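N-acetyl-beta-D glucosaminidase (Rhizomucor miehei CAU432, PDB 4ZM6) probably cleaves terminal N-acetyl-beta-D-glucosamine from sugar chains as a family 3 glycoside hydrolase and binds acetyl-CoA in a GCN5-related N-acetyltransferase region. Local coordinates at residues E12-L16 against S329-V333; C224-V228 against F259-G263; S245-V251 against M287-N293. The contacts are given in a common frame with arbitrary orientation. Residue numbers count along the deposited sequence, not the author numbering.

Interaction 1. Residues E12-L16 against S329-V333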
ATOM      1  N   GLU A  12      31.019  32.212   1.456  1.00119.78           N
ATOM      2  CA  GLU A  12      30.446  30.908   1.810  1.00115.25           C
ATOM      3  C   GLU A  12      29.252  30.499   0.936  1.00115.21           C
ATOM      4  O   GLU A  12      29.015  29.308   0.729  1.00119.05           O
ATOM      5  CB  GLU A  12      30.050  30.893   3.293  1.00111.37           C
ATOM      6  CG  GLU A  12      30.120  29.517   3.940  1.00111.16           C
ATOM      7  CD  GLU A  12      30.119  29.565   5.458  1.00111.18           C
ATOM      8  OE1 GLU A  12      30.066  28.485   6.083  1.00109.13           O
ATOM      9  OE2 GLU A  12      30.175  30.673   6.033  1.00111.53           O
ATOM     10  N   ILE A  13      28.527  31.482   0.406  1.00111.93           N
ATOM     11  CA  ILE A  13      27.357  31.229  -0.443  1.00107.97           C
ATOM     12  C   ILE A  13      27.705  30.640  -1.825  1.00102.66           C
ATOM     13  O   ILE A  13      26.810  30.298  -2.597  1.00 99.37           O
ATOM     14  CB  ILE A  13      26.511  32.522  -0.605  1.00111.60           C
ATOM     15  CG1 ILE A  13      25.068  32.192  -1.009  1.00113.81           C
ATOM     16  CG2 ILE A  13      27.159  33.485  -1.597  1.00112.14           C
ATOM     17  CD1 ILE A  13      24.135  33.384  -0.981  1.00113.74           C
ATOM     18  N   GLY A  14      28.994  30.529  -2.142  1.00 99.66           N
ATOM     19  CA  GLY A  14      29.431  29.857  -3.367  1.00 96.46           C
ATOM     20  C   GLY A  14      29.117  28.370  -3.386  1.00 92.68           C
ATOM     21  O   GLY A  14      28.907  27.789  -4.453  1.00 91.76           O
ATOM     22  N   GLN A  15      29.074  27.755  -2.204  1.00 89.12           N
ATOM     23  CA  GLN A  15      28.740  26.333  -2.074  1.00 88.94           C
ATOM     24  C   GLN A  15      27.311  26.022  -2.555  1.00 86.55           C
ATOM     25  O   GLN A  15      27.013  24.882  -2.921  1.00 87.74           O
ATOM     26  CB  GLN A  15      28.917  25.856  -0.620  1.00 89.57           C
ATOM     27  CG  GLN A  15      30.336  25.959  -0.054  1.00 91.01           C
ATOM     28  CD  GLN A  15      31.336  25.010  -0.708  1.00 90.85           C
ATOM     29  OE1 GLN A  15      31.834  25.267  -1.805  1.00 89.15           O
ATOM     30  NE2 GLN A  15      31.654  23.920  -0.019  1.00 90.14           N
ATOM     31  N   LEU A  16      26.446  27.040  -2.566  1.00 80.65           N
ATOM     32  CA  LEU A  16      25.044  26.893  -2.978  1.00 77.09           C
ATOM     33  C   LEU A  16      24.814  26.992  -4.493  1.00 75.70           C
ATOM     34  O   LEU A  16      23.672  27.150  -4.930  1.00 74.50           O
ATOM     35  CB  LEU A  16      24.169  27.939  -2.265  1.00 75.64           C
ATOM     36  CG  LEU A  16      23.691  27.608  -0.849  1.00 76.48           C
ATOM     37  CD1 LEU A  16      24.809  27.044   0.011  1.00 76.47           C
ATOM     38  CD2 LEU A  16      23.059  28.830  -0.196  1.00 75.79           C
ATOM     39  N   SER A 329      21.068  25.643   4.820  1.00 85.94           N
ATOM     40  CA  SER A 329      21.380  25.182   3.465  1.00 84.17           C
ATOM     41  C   SER A 329      22.855  24.805   3.331  1.00 84.61           C
ATOM     42  O   SER A 329      23.183  23.749   2.794  1.00 84.24           O
ATOM     43  CB  SER A 329      21.021  26.255   2.434  1.00 83.13           C
ATOM     44  OG  SER A 329      19.644  26.583   2.495  1.00 81.28           O
ATOM     45  N   LEU A 330      23.736  25.671   3.824  1.00 85.99           N
ATOM     46  CA  LEU A 330      25.180  25.412   3.816  1.00 85.82           C
ATOM     47  C   LEU A 330      25.544  24.188   4.659  1.00 83.88           C
ATOM     48  O   LEU A 330      26.489  23.464   4.345  1.00 78.81           O
ATOM     49  CB  LEU A 330      25.936  26.642   4.324  1.00 87.18           C
ATOM     50  CG  LEU A 330      25.909  27.834   3.363  1.00 88.44           C
ATOM     51  CD1 LEU A 330      26.129  29.152   4.093  1.00 89.54           C
ATOM     52  CD2 LEU A 330      26.947  27.642   2.268  1.00 88.92           C
ATOM     53  N   GLN A 331      24.786  23.978   5.731  1.00 85.11           N
ATOM     54  CA  GLN A 331      24.900  22.783   6.569  1.00 87.27           C
ATOM     55  C   GLN A 331      24.542  21.509   5.780  1.00 85.02           C
ATOM     56  O   GLN A 331      25.265  20.510   5.844  1.00 87.32           O
ATOM     57  CB  GLN A 331      24.001  22.944   7.813  1.00 89.62           C
ATOM     58  CG  GLN A 331      23.728  21.688   8.636  1.00 92.93           C
ATOM     59  CD  GLN A 331      24.724  21.469   9.764  1.00 97.45           C
ATOM     60  OE1 GLN A 331      24.340  21.127  10.888  1.00 96.49           O
ATOM     61  NE2 GLN A 331      26.010  21.659   9.473  1.00 98.36           N
ATOM     62  N   ARG A 332      23.432  21.552   5.041  1.00 78.34           N
ATOM     63  CA  ARG A 332      22.980  20.409   4.240  1.00 73.82           C
ATOM     64  C   ARG A 332      23.964  20.065   3.128  1.00 74.45           C
ATOM     65  O   ARG A 332      24.163  18.887   2.808  1.00 75.30           O
ATOM     66  CB  ARG A 332      21.601  20.678   3.627  1.00 71.28           C
ATOM     67  CG  ARG A 332      20.453  20.672   4.626  1.00 70.08           C
ATOM     68  CD  ARG A 332      19.113  20.781   3.915  1.00 68.85           C
ATOM     69  NE  ARG A 332      18.019  21.193   4.801  1.00 67.90           N
ATOM     70  CZ  ARG A 332      17.543  22.436   4.922  1.00 65.21           C
ATOM     71  NH1 ARG A 332      18.048  23.444   4.217  1.00 65.93           N
ATOM     72  NH2 ARG A 332      16.544  22.675   5.759  1.00 63.30           N
ATOM     73  N   VAL A 333      24.569  21.095   2.541  1.00 73.07           N
ATOM     74  CA  VAL A 333      25.550  20.911   1.470  1.00 73.20           C
ATOM     75  C   VAL A 333      26.874  20.379   2.022  1.00 72.94           C
ATOM     76  O   VAL A 333      27.559  19.606   1.354  1.00 70.61           O
ATOM     77  CB  VAL A 333      25.795  22.224   0.700  1.00 73.15           C
ATOM     78  CG1 VAL A 333      26.856  22.031  -0.379  1.00 73.82           C
ATOM     79  CG2 VAL A 333      24.494  22.717   0.087  1.00 74.17           C
TER

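Interaction 2. Residues C224-V228 against F259-G263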
ATOM      1  N   CYS A 224      17.354   5.851  -0.453  1.00 59.94           N
ATOM      2  CA  CYS A 224      16.806   7.196  -0.296  1.00 60.04           C
ATOM      3  C   CYS A 224      17.762   8.183  -0.954  1.00 59.89           C
ATOM      4  O   CYS A 224      18.969   8.123  -0.706  1.00 60.13           O
ATOM      5  CB  CYS A 224      16.625   7.550   1.177  1.00 60.86           C
ATOM      6  SG  CYS A 224      15.981   9.220   1.453  1.00 62.76           S
ATOM      7  N   PRO A 225      17.236   9.091  -1.798  1.00 58.54           N
ATOM      8  CA  PRO A 225      18.127   9.972  -2.547  1.00 58.22           C
ATOM      9  C   PRO A 225      18.723  11.070  -1.680  1.00 58.11           C
ATOM     10  O   PRO A 225      18.148  11.434  -0.653  1.00 58.39           O
ATOM     11  CB  PRO A 225      17.216  10.559  -3.624  1.00 57.70           C
ATOM     12  CG  PRO A 225      15.865  10.553  -3.010  1.00 57.97           C
ATOM     13  CD  PRO A 225      15.817   9.375  -2.082  1.00 58.27           C
ATOM     14  N   THR A 226      19.853  11.608  -2.124  1.00 57.46           N
ATOM     15  CA  THR A 226      20.620  12.576  -1.352  1.00 56.33           C
ATOM     16  C   THR A 226      20.257  14.000  -1.744  1.00 55.11           C
ATOM     17  O   THR A 226      20.546  14.934  -0.996  1.00 60.23           O
ATOM     18  CB  THR A 226      22.136  12.363  -1.528  1.00 55.80           C
ATOM     19  OG1 THR A 226      22.453  12.211  -2.918  1.00 55.59           O
ATOM     20  CG2 THR A 226      22.589  11.128  -0.772  1.00 56.44           C
ATOM     21  N   SER A 227      19.636  14.162  -2.913  1.00 51.97           N
ATOM     22  CA  SER A 227      19.078  15.447  -3.323  1.00 52.07           C
ATOM     23  C   SER A 227      17.806  15.280  -4.161  1.00 51.89           C
ATOM     24  O   SER A 227      17.537  14.207  -4.710  1.00 51.08           O
ATOM     25  CB  SER A 227      20.115  16.264  -4.102  1.00 51.84           C
ATOM     26  OG  SER A 227      20.137  15.909  -5.473  1.00 50.58           O
ATOM     27  N   VAL A 228      17.031  16.357  -4.242  1.00 52.35           N
ATOM     28  CA  VAL A 228      15.815  16.402  -5.048  1.00 53.67           C
ATOM     29  C   VAL A 228      15.857  17.636  -5.947  1.00 53.22           C
ATOM     30  O   VAL A 228      16.156  18.729  -5.480  1.00 51.49           O
ATOM     31  CB  VAL A 228      14.558  16.471  -4.157  1.00 54.90           C
ATOM     32  CG1 VAL A 228      13.298  16.641  -5.001  1.00 55.37           C
ATOM     33  CG2 VAL A 228      14.452  15.226  -3.286  1.00 55.31           C
ATOM     34  N   PHE A 259       6.248  16.757   3.174  1.00 59.64           N
ATOM     35  CA  PHE A 259       7.012  15.516   3.050  1.00 58.26           C
ATOM     36  C   PHE A 259       8.132  15.384   4.080  1.00 57.97           C
ATOM     37  O   PHE A 259       8.601  14.277   4.335  1.00 56.90           O
ATOM     38  CB  PHE A 259       7.573  15.351   1.634  1.00 60.23           C
ATOM     39  CG  PHE A 259       6.543  14.914   0.628  1.00 63.36           C
ATOM     40  CD1 PHE A 259       5.897  13.688   0.765  1.00 64.14           C
ATOM     41  CD2 PHE A 259       6.214  15.722  -0.452  1.00 63.94           C
ATOM     42  CE1 PHE A 259       4.943  13.281  -0.151  1.00 64.93           C
ATOM     43  CE2 PHE A 259       5.262  15.318  -1.374  1.00 63.74           C
ATOM     44  CZ  PHE A 259       4.625  14.099  -1.223  1.00 65.04           C
ATOM     45  N   GLY A 260       8.561  16.498   4.670  1.00 57.89           N
ATOM     46  CA  GLY A 260       9.567  16.459   5.729  1.00 55.93           C
ATOM     47  C   GLY A 260      10.945  16.068   5.237  1.00 55.72           C
ATOM     48  O   GLY A 260      11.703  15.439   5.969  1.00 55.47           O
ATOM     49  N   TYR A 261      11.271  16.442   4.001  1.00 56.86           N
ATOM     50  CA  TYR A 261      12.549  16.074   3.395  1.00 57.00           C
ATOM     51  C   TYR A 261      13.684  16.892   4.014  1.00 59.87           C
ATOM     52  O   TYR A 261      13.620  18.121   4.049  1.00 58.89           O
ATOM     53  CB  TYR A 261      12.499  16.270   1.872  1.00 55.53           C
ATOM     54  CG  TYR A 261      13.764  15.845   1.143  1.00 55.68           C
ATOM     55  CD1 TYR A 261      14.270  14.555   1.277  1.00 54.81           C
ATOM     56  CD2 TYR A 261      14.447  16.730   0.311  1.00 55.47           C
ATOM     57  CE1 TYR A 261      15.420  14.161   0.613  1.00 54.80           C
ATOM     58  CE2 TYR A 261      15.600  16.343  -0.357  1.00 55.20           C
ATOM     59  CZ  TYR A 261      16.083  15.058  -0.201  1.00 54.68           C
ATOM     60  OH  TYR A 261      17.229  14.673  -0.856  1.00 53.27           O
ATOM     61  N   LYS A 262      14.715  16.200   4.501  1.00 63.06           N
ATOM     62  CA  LYS A 262      15.847  16.839   5.177  1.00 64.17           C
ATOM     63  C   LYS A 262      17.059  17.073   4.275  1.00 63.59           C
ATOM     64  O   LYS A 262      18.004  17.744   4.685  1.00 62.94           O
ATOM     65  CB  LYS A 262      16.294  15.984   6.364  1.00 67.34           C
ATOM     66  CG  LYS A 262      15.196  15.642   7.360  1.00 69.75           C
ATOM     67  CD  LYS A 262      14.533  16.884   7.941  1.00 70.56           C
ATOM     68  CE  LYS A 262      13.804  16.567   9.239  1.00 71.27           C
ATOM     69  NZ  LYS A 262      12.906  15.384   9.114  1.00 71.59           N
ATOM     70  N   GLY A 263      17.040  16.520   3.062  1.00 63.95           N
ATOM     71  CA  GLY A 263      18.195  16.580   2.158  1.00 64.77           C
ATOM     72  C   GLY A 263      18.315  17.854   1.339  1.00 63.98           C
ATOM     73  O   GLY A 263      17.625  18.837   1.594  1.00 62.03           O
TER

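Interaction 3. Residues S245-V251 against M287-N293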
ATOM      1  N   SER A 245       9.960  25.946  -9.476  1.00 69.44           N
ATOM      2  CA  SER A 245      11.311  26.047  -8.903  1.00 69.33           C
ATOM      3  C   SER A 245      11.490  27.219  -7.947  1.00 71.42           C
ATOM      4  O   SER A 245      12.315  27.154  -7.037  1.00 69.55           O
ATOM      5  CB  SER A 245      12.343  26.170 -10.019  1.00 68.55           C
ATOM      6  OG  SER A 245      12.115  25.186 -11.009  1.00 70.37           O
ATOM      7  N   ILE A 246      10.721  28.285  -8.164  1.00 75.36           N
ATOM      8  CA  ILE A 246      10.865  29.525  -7.400  1.00 77.49           C
ATOM      9  C   ILE A 246       9.622  29.865  -6.572  1.00 77.68           C
ATOM     10  O   ILE A 246       9.537  30.951  -5.990  1.00 77.89           O
ATOM     11  CB  ILE A 246      11.235  30.699  -8.335  1.00 79.95           C
ATOM     12  CG1 ILE A 246      10.059  31.058  -9.263  1.00 82.06           C
ATOM     13  CG2 ILE A 246      12.496  30.349  -9.122  1.00 79.07           C
ATOM     14  CD1 ILE A 246      10.437  31.818 -10.519  1.00 83.00           C
ATOM     15  N   ALA A 247       8.680  28.922  -6.501  1.00 76.88           N
ATOM     16  CA  ALA A 247       7.469  29.072  -5.698  1.00 73.80           C
ATOM     17  C   ALA A 247       7.654  28.392  -4.341  1.00 71.51           C
ATOM     18  O   ALA A 247       7.901  27.189  -4.292  1.00 67.79           O
ATOM     19  CB  ALA A 247       6.284  28.456  -6.426  1.00 72.66           C
ATOM     20  N   PRO A 248       7.519  29.147  -3.235  1.00 72.29           N
ATOM     21  CA  PRO A 248       7.650  28.523  -1.914  1.00 72.84           C
ATOM     22  C   PRO A 248       6.519  27.536  -1.586  1.00 72.48           C
ATOM     23  O   PRO A 248       6.678  26.700  -0.696  1.00 74.21           O
ATOM     24  CB  PRO A 248       7.616  29.718  -0.956  1.00 72.21           C
ATOM     25  CG  PRO A 248       6.808  30.739  -1.673  1.00 72.85           C
ATOM     26  CD  PRO A 248       7.149  30.570  -3.128  1.00 73.70           C
ATOM     27  N   GLU A 249       5.399  27.633  -2.299  1.00 71.06           N
ATOM     28  CA  GLU A 249       4.286  26.702  -2.118  1.00 71.75           C
ATOM     29  C   GLU A 249       4.672  25.289  -2.549  1.00 69.00           C
ATOM     30  O   GLU A 249       4.140  24.306  -2.031  1.00 69.67           O
ATOM     31  CB  GLU A 249       3.051  27.159  -2.906  1.00 74.10           C
ATOM     32  CG  GLU A 249       2.423  28.458  -2.414  1.00 74.88           C
ATOM     33  CD  GLU A 249       3.027  29.704  -3.038  1.00 75.80           C
ATOM     34  OE1 GLU A 249       2.439  30.788  -2.857  1.00 76.35           O
ATOM     35  OE2 GLU A 249       4.085  29.606  -3.700  1.00 76.39           O
ATOM     36  N   ILE A 250       5.590  25.197  -3.506  1.00 66.30           N
ATOM     37  CA  ILE A 250       6.070  23.914  -4.010  1.00 64.11           C
ATOM     38  C   ILE A 250       7.312  23.442  -3.257  1.00 64.19           C
ATOM     39  O   ILE A 250       7.391  22.289  -2.847  1.00 65.90           O
ATOM     40  CB  ILE A 250       6.402  24.012  -5.512  1.00 62.47           C
ATOM     41  CG1 ILE A 250       5.155  24.408  -6.319  1.00 60.21           C
ATOM     42  CG2 ILE A 250       7.009  22.709  -6.021  1.00 63.10           C
ATOM     43  CD1 ILE A 250       4.008  23.426  -6.252  1.00 59.94           C
ATOM     44  N   VAL A 251       8.279  24.331  -3.076  1.00 64.86           N
ATOM     45  CA  VAL A 251       9.562  23.947  -2.493  1.00 65.96           C
ATOM     46  C   VAL A 251       9.474  23.799  -0.972  1.00 67.73           C
ATOM     47  O   VAL A 251       9.683  22.709  -0.452  1.00 70.53           O
ATOM     48  CB  VAL A 251      10.680  24.940  -2.876  1.00 65.54           C
ATOM     49  CG1 VAL A 251      12.008  24.525  -2.254  1.00 66.38           C
ATOM     50  CG2 VAL A 251      10.806  25.034  -4.390  1.00 64.93           C
ATOM     51  N   MET A 287      15.141  34.146  -6.334  1.00104.50           N
ATOM     52  CA  MET A 287      13.796  33.656  -6.029  1.00105.10           C
ATOM     53  C   MET A 287      13.769  32.152  -5.736  1.00101.68           C
ATOM     54  O   MET A 287      12.871  31.674  -5.040  1.00 99.19           O
ATOM     55  CB  MET A 287      12.835  33.988  -7.174  1.00106.62           C
ATOM     56  CG  MET A 287      12.582  35.477  -7.363  1.00105.74           C
ATOM     57  SD  MET A 287      11.771  35.841  -8.933  1.00106.79           S
ATOM     58  CE  MET A 287      10.216  34.979  -8.735  1.00106.39           C
ATOM     59  N   ALA A 288      14.747  31.417  -6.268  1.00 99.46           N
ATOM     60  CA  ALA A 288      14.892  29.987  -5.985  1.00 95.20           C
ATOM     61  C   ALA A 288      15.269  29.762  -4.530  1.00 92.66           C
ATOM     62  O   ALA A 288      14.594  29.020  -3.821  1.00 97.98           O
ATOM     63  CB  ALA A 288      15.935  29.360  -6.897  1.00 94.12           C
ATOM     64  N   LEU A 289      16.339  30.414  -4.086  1.00 89.46           N
ATOM     65  CA  LEU A 289      16.791  30.291  -2.700  1.00 88.12           C
ATOM     66  C   LEU A 289      15.786  30.880  -1.710  1.00 85.46           C
ATOM     67  O   LEU A 289      15.730  30.451  -0.557  1.00 82.39           O
ATOM     68  CB  LEU A 289      18.155  30.954  -2.516  1.00 90.92           C
ATOM     69  CG  LEU A 289      19.312  30.327  -3.299  1.00 93.85           C
ATOM     70  CD1 LEU A 289      20.584  31.128  -3.076  1.00 95.67           C
ATOM     71  CD2 LEU A 289      19.525  28.874  -2.903  1.00 94.90           C
ATOM     72  N   GLN A 290      15.004  31.860  -2.159  1.00 86.19           N
ATOM     73  CA  GLN A 290      13.909  32.411  -1.352  1.00 86.97           C
ATOM     74  C   GLN A 290      12.789  31.387  -1.155  1.00 84.11           C
ATOM     75  O   GLN A 290      12.183  31.323  -0.084  1.00 83.30           O
ATOM     76  CB  GLN A 290      13.343  33.689  -1.986  1.00 87.89           C
ATOM     77  CG  GLN A 290      14.144  34.943  -1.665  1.00 88.03           C
ATOM     78  CD  GLN A 290      13.731  36.153  -2.494  1.00 87.91           C
ATOM     79  OE1 GLN A 290      13.196  36.021  -3.598  1.00 84.69           O
ATOM     80  NE2 GLN A 290      13.994  37.344  -1.964  1.00 87.01           N
ATOM     81  N   ALA A 291      12.526  30.587  -2.187  1.00 79.15           N
ATOM     82  CA  ALA A 291      11.490  29.551  -2.129  1.00 77.00           C
ATOM     83  C   ALA A 291      11.833  28.390  -1.191  1.00 74.62           C
ATOM     84  O   ALA A 291      10.941  27.656  -0.767  1.00 73.78           O
ATOM     85  CB  ALA A 291      11.195  29.022  -3.525  1.00 77.18           C
ATOM     86  N   GLY A 292      13.115  28.226  -0.872  1.00 74.27           N
ATOM     87  CA  GLY A 292      13.564  27.173   0.038  1.00 71.87           C
ATOM     88  C   GLY A 292      14.561  26.201  -0.569  1.00 70.93           C
ATOM     89  O   GLY A 292      15.002  25.269   0.110  1.00 73.65           O
ATOM     90  N   ASN A 293      14.908  26.394  -1.843  1.00 67.67           N
ATOM     91  CA  ASN A 293      15.975  25.619  -2.473  1.00 66.36           C
ATOM     92  C   ASN A 293      17.288  25.827  -1.728  1.00 69.02           C
ATOM     93  O   ASN A 293      17.574  26.933  -1.256  1.00 71.41           O
ATOM     94  CB  ASN A 293      16.169  26.029  -3.937  1.00 63.95           C
ATOM     95  CG  ASN A 293      15.104  25.466  -4.857  1.00 64.45           C
ATOM     96  OD1 ASN A 293      15.209  24.329  -5.319  1.00 66.08           O
ATOM     97  ND2 ASN A 293      14.090  26.271  -5.161  1.00 62.53           N
TER

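Interaction 1. Residues E12-L16 against S329-V333
In the TIM-barrel-type domain of this family 3 glycoside hydrolase, helix 323-340 packs on the turn that leads into the first strand, 17-19. That turn begins as a short 3-10 segment; the helix offers it only carbon atoms, which meet side-chain carbons and backbone carbonyl oxygens, with no hydrogen bond between the segments. S329 comes first along the helix. Its CB lies 4.2 Å from L16 CD2, while its OG turns elsewhere, bonding to E325 O of the preceding turn and to D294; a small residue with a satisfied hydroxyl suits this buried spot. L330 is the main knob of the helix. Its branched end points at the turn, with CD2 3.9 Å from Q15 CB and CD1 4.0 Å from E12 CG, so that even the exposed glutamate contributes its aliphatic part. The same L330 CD2 lies 3.1 Å from the carbonyl oxygen of E12, and L16 also lies beside this leucine. R332 is out of reach of the turn and forms a salt bridge to D294. One helical turn on from S329, V333 is again directed at the turn. Beta-branched and compact, it suits a buried position, where V333 CG2 is 4.3 Å from L16 CD1 and V333 CG1 lies 3.8 Å from the carbonyl oxygen of Q15.

Interaction 2. Residues C224-V228 against F259-G263
This is a buried contact in which one tyrosine bridges two neighbouring parallel strands of the barrel-type domain at their entrances. Residues 224-228 lead into strand 227-230, and residues 259-263 link helix 251-258 to strand 264-267, so the pair belongs to one beta-alpha-beta crossover. G260, the first residue after helix 251-258 to leave helical angles, has a positive phi of 69°, a conformation that a residue without a side chain adopts easily, and the chain then turns so that Y261 points at the other segment. The tyrosine is long enough to reach the backbone there: its OH gives a weak hydrogen bond to P225 O at 3.4 Å and rests 3.2 Å from S227 CA. The flat ring offers one face to V228, whose CG2 comes within 3.3 Å of Y261 CE2; a beta-branched residue suits both the strand and this apolar cover. G263, the residue closest to S227 in the backbone (5.7 Å between CA atoms), must be small, because a CB there would run into the tyrosine hydroxyl. K262 is exposed, which suits a charged side chain, and forms a salt bridge with D548 of the second subunit. S227 turns its OG away from the tyrosine to bond S177. Around the contact, R256 of helix 251-258 binds the carbonyl oxygens of Y261 and G263, L217 of helix 211-217 touches the tyrosine, T226 meets helix 323-340, and V228 makes backbone hydrogen bonds with V264 and I266 of the adjacent strand.

Interaction 3. Residues S245-V251 against M287-N293
A single methyl group is the bump at the centre of this contact, which joins the connection between strand 227-230 and helix 251-258 of the barrel-type domain to the end of helix 281-291. A291 CB sits in a hollow of segment 245-251, 3.5 Å from I246 C, 3.7 Å from A247 C and 4.1 Å from V251 CG2. Alanine suits the place because the backbones come so close, with the CA atoms of P248 and A291 4.0 Å apart. The isoleucine packs beside it: I246 CG2 is 4.2 Å from A288 CB, and I246 CD1 is 3.6 Å from the flexible tip of M287 at CE. V251 CG1 presses within 3.5 Å of G292 C, where glycine also permits the phi of 121° just after the helix. N293 ND2 bonds A288 O at 3.1 Å and, weakly, S245 O at 2.7 Å. V251, the first residue of helix 251-258, and N293 both touch I265 of strand 264-267, while A288 and N293 reach T267 of the same strand.

In the fold
All three contacts belong to the barrel-type domain, but they differ in depth and chemistry. Interactions 2 and 3 are buried, whereas interaction 1 is only partly so and without hydrogen bonds between its segments. Interaction 3 is also largely apolar but adds an asparagine bridge to backbone carbonyls; interaction 2 depends on one tyrosine reaching main chain. Helix 251-258 relates the last two: it begins in interaction 3 and runs into the loop of interaction 2, although their nearest atoms stay about 6 Å apart. The helix of interaction 1 packs on both, with R332 CD 3.3 Å from K262 O and S329 OG 4.3 Å from N293 O.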